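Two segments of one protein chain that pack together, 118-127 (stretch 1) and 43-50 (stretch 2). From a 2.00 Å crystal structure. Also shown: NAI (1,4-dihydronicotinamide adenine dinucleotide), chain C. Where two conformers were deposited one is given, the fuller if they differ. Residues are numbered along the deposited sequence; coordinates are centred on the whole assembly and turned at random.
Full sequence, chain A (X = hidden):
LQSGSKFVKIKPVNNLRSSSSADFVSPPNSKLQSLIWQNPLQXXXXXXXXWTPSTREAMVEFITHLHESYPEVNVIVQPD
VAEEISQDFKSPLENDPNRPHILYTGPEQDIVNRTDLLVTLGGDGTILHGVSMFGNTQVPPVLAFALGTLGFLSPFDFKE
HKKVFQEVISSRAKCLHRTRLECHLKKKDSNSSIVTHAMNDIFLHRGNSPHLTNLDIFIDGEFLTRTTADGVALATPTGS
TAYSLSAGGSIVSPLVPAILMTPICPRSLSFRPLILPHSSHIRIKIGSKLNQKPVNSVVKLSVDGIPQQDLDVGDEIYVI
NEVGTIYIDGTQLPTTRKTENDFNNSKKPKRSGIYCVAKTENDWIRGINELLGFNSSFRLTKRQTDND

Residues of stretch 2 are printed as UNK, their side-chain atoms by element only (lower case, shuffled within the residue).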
# COMPACT_ATOMS: atom_id res chain seq x y z
N LEU A 118 15.59 -26.37 -24.04
CA LEU A 118 14.18 -26.44 -23.72
C LEU A 118 13.43 -25.38 -24.52
O LEU A 118 13.77 -24.20 -24.46
CB LEU A 118 13.95 -26.25 -22.20
CG LEU A 118 12.51 -26.02 -21.70
CD1 LEU A 118 11.60 -27.22 -21.98
CD2 LEU A 118 12.46 -25.64 -20.21
N VAL A 119 12.42 -25.81 -25.28
CA VAL A 119 11.55 -24.91 -26.03
C VAL A 119 10.13 -25.04 -25.46
O VAL A 119 9.59 -26.13 -25.41
CB VAL A 119 11.54 -25.22 -27.55
CG1 VAL A 119 10.48 -24.38 -28.26
CG2 VAL A 119 12.93 -24.98 -28.19
N THR A 120 9.56 -23.92 -25.02
CA THR A 120 8.21 -23.92 -24.46
C THR A 120 7.21 -23.22 -25.40
O THR A 120 7.50 -22.19 -25.99
CB THR A 120 8.17 -23.26 -23.05
OG1 THR A 120 8.63 -21.92 -23.17
CG2 THR A 120 9.09 -24.01 -22.07
N LEU A 121 6.03 -23.81 -25.51
CA LEU A 121 4.97 -23.29 -26.36
C LEU A 121 3.71 -23.07 -25.50
O LEU A 121 2.97 -24.01 -25.20
CB LEU A 121 4.69 -24.25 -27.52
CG LEU A 121 5.88 -24.61 -28.42
CD1 LEU A 121 5.52 -25.77 -29.31
CD2 LEU A 121 6.37 -23.43 -29.26
N GLY A 122 3.48 -21.83 -25.07
CA GLY A 122 2.36 -21.56 -24.18
C GLY A 122 2.52 -20.27 -23.42
O GLY A 122 2.71 -19.21 -24.01
N GLY A 123 2.44 -20.37 -22.09
CA GLY A 123 2.52 -19.20 -21.21
C GLY A 123 3.53 -19.37 -20.10
O GLY A 123 4.46 -20.18 -20.20
N ASP A 124 3.35 -18.61 -19.02
CA ASP A 124 4.28 -18.61 -17.89
C ASP A 124 4.33 -19.97 -17.22
O ASP A 124 5.41 -20.47 -16.93
CB ASP A 124 3.92 -17.51 -16.90
CG ASP A 124 4.14 -16.11 -17.48
OD1 ASP A 124 4.98 -15.94 -18.39
OD2 ASP A 124 3.46 -15.17 -17.01
N GLY A 125 3.15 -20.58 -17.03
CA GLY A 125 3.04 -21.92 -16.46
C GLY A 125 3.82 -22.97 -17.26
O GLY A 125 4.38 -23.90 -16.68
N THR A 126 3.87 -22.80 -18.58
CA THR A 126 4.58 -23.73 -19.46
C THR A 126 6.08 -23.70 -19.19
O THR A 126 6.71 -24.76 -19.05
CB THR A 126 4.30 -23.45 -20.95
OG1 THR A 126 2.90 -23.20 -21.12
CG2 THR A 126 4.70 -24.65 -21.81
N ILE A 127 6.65 -22.50 -19.12
CA ILE A 127 8.04 -22.32 -18.71
C ILE A 127 8.28 -22.93 -17.33
O ILE A 127 9.20 -23.74 -17.16
CB ILE A 127 8.42 -20.83 -18.68
CG1 ILE A 127 8.22 -20.20 -20.06
CG2 ILE A 127 9.86 -20.63 -18.22
CD1 ILE A 127 8.52 -18.72 -20.10
N UNK A 43 19.77 -31.87 -29.55
CA UNK A 43 18.63 -32.41 -28.81
C UNK A 43 17.70 -31.31 -28.28
O UNK A 43 18.01 -30.63 -27.29
o UNK A 43 20.09 -34.80 -29.25
n UNK A 43 20.65 -35.06 -27.08
c UNK A 43 19.99 -34.45 -28.06
c UNK A 43 19.10 -33.28 -27.64
N UNK A 44 16.56 -31.14 -28.94
CA UNK A 44 15.62 -30.08 -28.59
C UNK A 44 14.38 -30.68 -27.93
O UNK A 44 13.61 -31.39 -28.57
c UNK A 44 16.50 -28.64 -30.48
c UNK A 44 15.24 -29.25 -29.84
c UNK A 44 14.24 -28.12 -29.48
N UNK A 45 14.21 -30.39 -26.65
CA UNK A 45 13.02 -30.79 -25.90
C UNK A 45 11.92 -29.73 -25.98
O UNK A 45 12.14 -28.56 -25.65
c UNK A 45 13.38 -31.08 -24.44
c UNK A 45 11.23 -32.30 -23.89
c UNK A 45 10.15 -32.05 -21.76
c UNK A 45 11.14 -31.17 -21.36
c UNK A 45 10.19 -32.62 -23.03
c UNK A 45 12.23 -31.41 -23.51
o UNK A 45 9.12 -32.37 -20.91
c UNK A 45 12.18 -30.86 -22.23
N UNK A 46 10.73 -30.15 -26.43
CA UNK A 46 9.63 -29.21 -26.65
C UNK A 46 8.45 -29.56 -25.76
O UNK A 46 7.99 -30.71 -25.74
c UNK A 46 10.04 -29.44 -30.50
c UNK A 46 9.17 -29.18 -28.13
c UNK A 46 8.19 -28.01 -28.37
c UNK A 46 10.36 -29.07 -29.08
N UNK A 47 7.97 -28.57 -25.01
CA UNK A 47 6.80 -28.73 -24.16
C UNK A 47 5.75 -27.71 -24.56
O UNK A 47 6.07 -26.66 -25.12
o UNK A 47 7.45 -27.14 -22.43
c UNK A 47 8.34 -29.35 -22.29
c UNK A 47 7.15 -28.52 -22.67
N UNK A 48 4.49 -28.02 -24.28
CA UNK A 48 3.39 -27.11 -24.62
C UNK A 48 2.35 -27.06 -23.53
O UNK A 48 2.23 -27.98 -22.72
c UNK A 48 2.02 -28.86 -25.93
c UNK A 48 2.74 -27.51 -25.95
c UNK A 48 1.34 -29.13 -27.27
c UNK A 48 0.75 -30.54 -27.32
n UNK A 48 -0.26 -30.81 -26.24
N UNK A 49 1.58 -25.98 -23.51
CA UNK A 49 0.46 -25.89 -22.61
C UNK A 49 -0.56 -26.94 -23.06
O UNK A 49 -0.95 -26.97 -24.23
n UNK A 49 -3.85 -21.64 -21.36
c UNK A 49 -1.26 -24.31 -21.59
c UNK A 49 -1.79 -22.90 -21.61
c UNK A 49 -3.10 -22.82 -20.86
c UNK A 49 -0.14 -24.49 -22.62
N UNK A 50 -0.97 -27.83 -22.14
CA UNK A 50 -1.85 -28.93 -22.51
C UNK A 50 -3.27 -28.47 -22.84
O UNK A 50 -3.68 -27.37 -22.43
c UNK A 50 -1.84 -29.82 -21.26
c UNK A 50 -1.52 -28.91 -20.13
c UNK A 50 -0.60 -27.87 -20.71
PA NAI C . -1.64 -19.52 -13.10
O1A NAI C . -2.06 -19.45 -14.53
O2A NAI C . -2.80 -19.96 -12.06
O5B NAI C . -1.17 -18.14 -12.55
C5B NAI C . -0.34 -17.43 -13.33
C4B NAI C . -0.88 -16.05 -13.50
O4B NAI C . 0.26 -15.29 -13.02
C3B NAI C . -0.89 -15.97 -15.02
O3B NAI C . -1.63 -14.82 -15.43
C2B NAI C . 0.60 -15.80 -15.31
O2B NAI C . 0.83 -15.13 -16.54
C1B NAI C . 1.04 -14.88 -14.17
N9A NAI C . 2.48 -15.07 -13.85
C8A NAI C . 3.10 -16.20 -13.48
N7A NAI C . 4.40 -15.94 -13.29
C5A NAI C . 4.61 -14.64 -13.51
C6A NAI C . 5.72 -13.80 -13.46
N6A NAI C . 6.95 -14.25 -13.12
N1A NAI C . 5.55 -12.50 -13.78
C2A NAI C . 4.36 -12.01 -14.12
N3A NAI C . 3.29 -12.78 -14.17
C4A NAI C . 3.38 -14.09 -13.88
O3 NAI C . -0.43 -20.63 -12.83
PN NAI C . 0.96 -20.63 -13.64
O1N NAI C . 0.80 -19.86 -14.92
O2N NAI C . 1.41 -22.03 -13.59
O5D NAI C . 2.00 -19.74 -12.75
C5D NAI C . 2.24 -20.07 -11.39
C4D NAI C . 2.34 -18.79 -10.57
O4D NAI C . 0.98 -18.37 -10.31
C3D NAI C . 2.88 -19.02 -9.17
O3D NAI C . 4.32 -19.05 -9.18
C2D NAI C . 2.35 -17.76 -8.44
O2D NAI C . 3.35 -16.74 -8.42
C1D NAI C . 1.17 -17.32 -9.35
N1N NAI C . -0.03 -17.18 -8.50
C2N NAI C . -0.57 -15.91 -8.37
C3N NAI C . -1.68 -15.68 -7.57
C7N NAI C . -2.24 -14.24 -7.48
O7N NAI C . -3.24 -13.97 -6.82
N7N NAI C . -1.57 -13.34 -8.16
C4N NAI C . -2.26 -16.77 -6.90
C5N NAI C . -1.73 -18.07 -7.02
C6N NAI C . -0.60 -18.29 -7.81
O HOH W 1 5.90 -27.06 -19.64

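Position 43 carries two side-chain carbons, the second bearing one oxygen and one nitrogen, and reaches nothing on stretch 1. This carboxamide is Asn43; its polar atoms are hydrogen-bonded elsewhere in the structure.

At position 44 a single carbon carries two more. One arm lies 3.6 Å from Val119 CG2, an apolar contact just ahead of the first bridged pair. The residue is Val44, and the arm is CG1.

Position 45 has one carbon leading to a six-carbon ring that bears an oxygen. Leu118 CD1 meets the ring obliquely, while the backbone O accepts a hydrogen bond from Val119 N (2.8 Å), nearly straight at 172°. The phenol identifies Tyr45, whose CD2 is 3.7 Å from Leu118 CD1.

Four carbons, forked at the first and with one arm two carbons long, make up the side chain at position 46. It turns to the sheet face that holds Val119 and Leu121, and this is Ile46. Its CG2 packs 3.6 Å from Leu121 CD1 and 4.3 Å from Val119 CG1.

Position 47 shows one carbon carrying an oxygen and a carbon, on the same face as Leu118 and Thr120. Its backbone is used twice: N donates to Val119 O (3.0 Å) and O accepts from Leu121 N (2.9 Å). The residue is Thr47, deposited in two conformers of which one is given. Its OG1 lies 3.6 Å from Thr120 CG2 and is hydrogen-bonded to a water that donates to Thr126 O, bridging strand and helix.

At position 48 four carbons run in a row to a nitrogen. The first, CB, sits 4.1 Å from Leu121 CB, but the end leads away from stretch 1. This is Lys48, with NZ satisfied elsewhere in the structure.

Position 49 repeats that unbranched chain, with CB 3.6 Å from Thr126 OG1. It is Lys49, whose N donates to Leu121 O (2.9 Å).

Three carbons closing onto the backbone N define position 50 as Pro50, which makes no contact with stretch 1.

The two strands run parallel, and four backbone hydrogen bonds set their register from Leu118–Tyr45 to Leu121–Lys48. Alternation sends Val119, Leu121, Ile46 and Lys48 to one face and Leu118, Thr120, Tyr45 and Thr47 to the other. At the strand's end, Gly122 adopts angles that call for glycine, and a CB there would clash with Lys49 CB and Thr126 OG1. At the helix N-cap position, Gly123 N donates to Thr126 OG1 (3.0 Å), and Thr126, within the helix, packs against stretch 2.

Stretch 2 43-50: NVYITKKP
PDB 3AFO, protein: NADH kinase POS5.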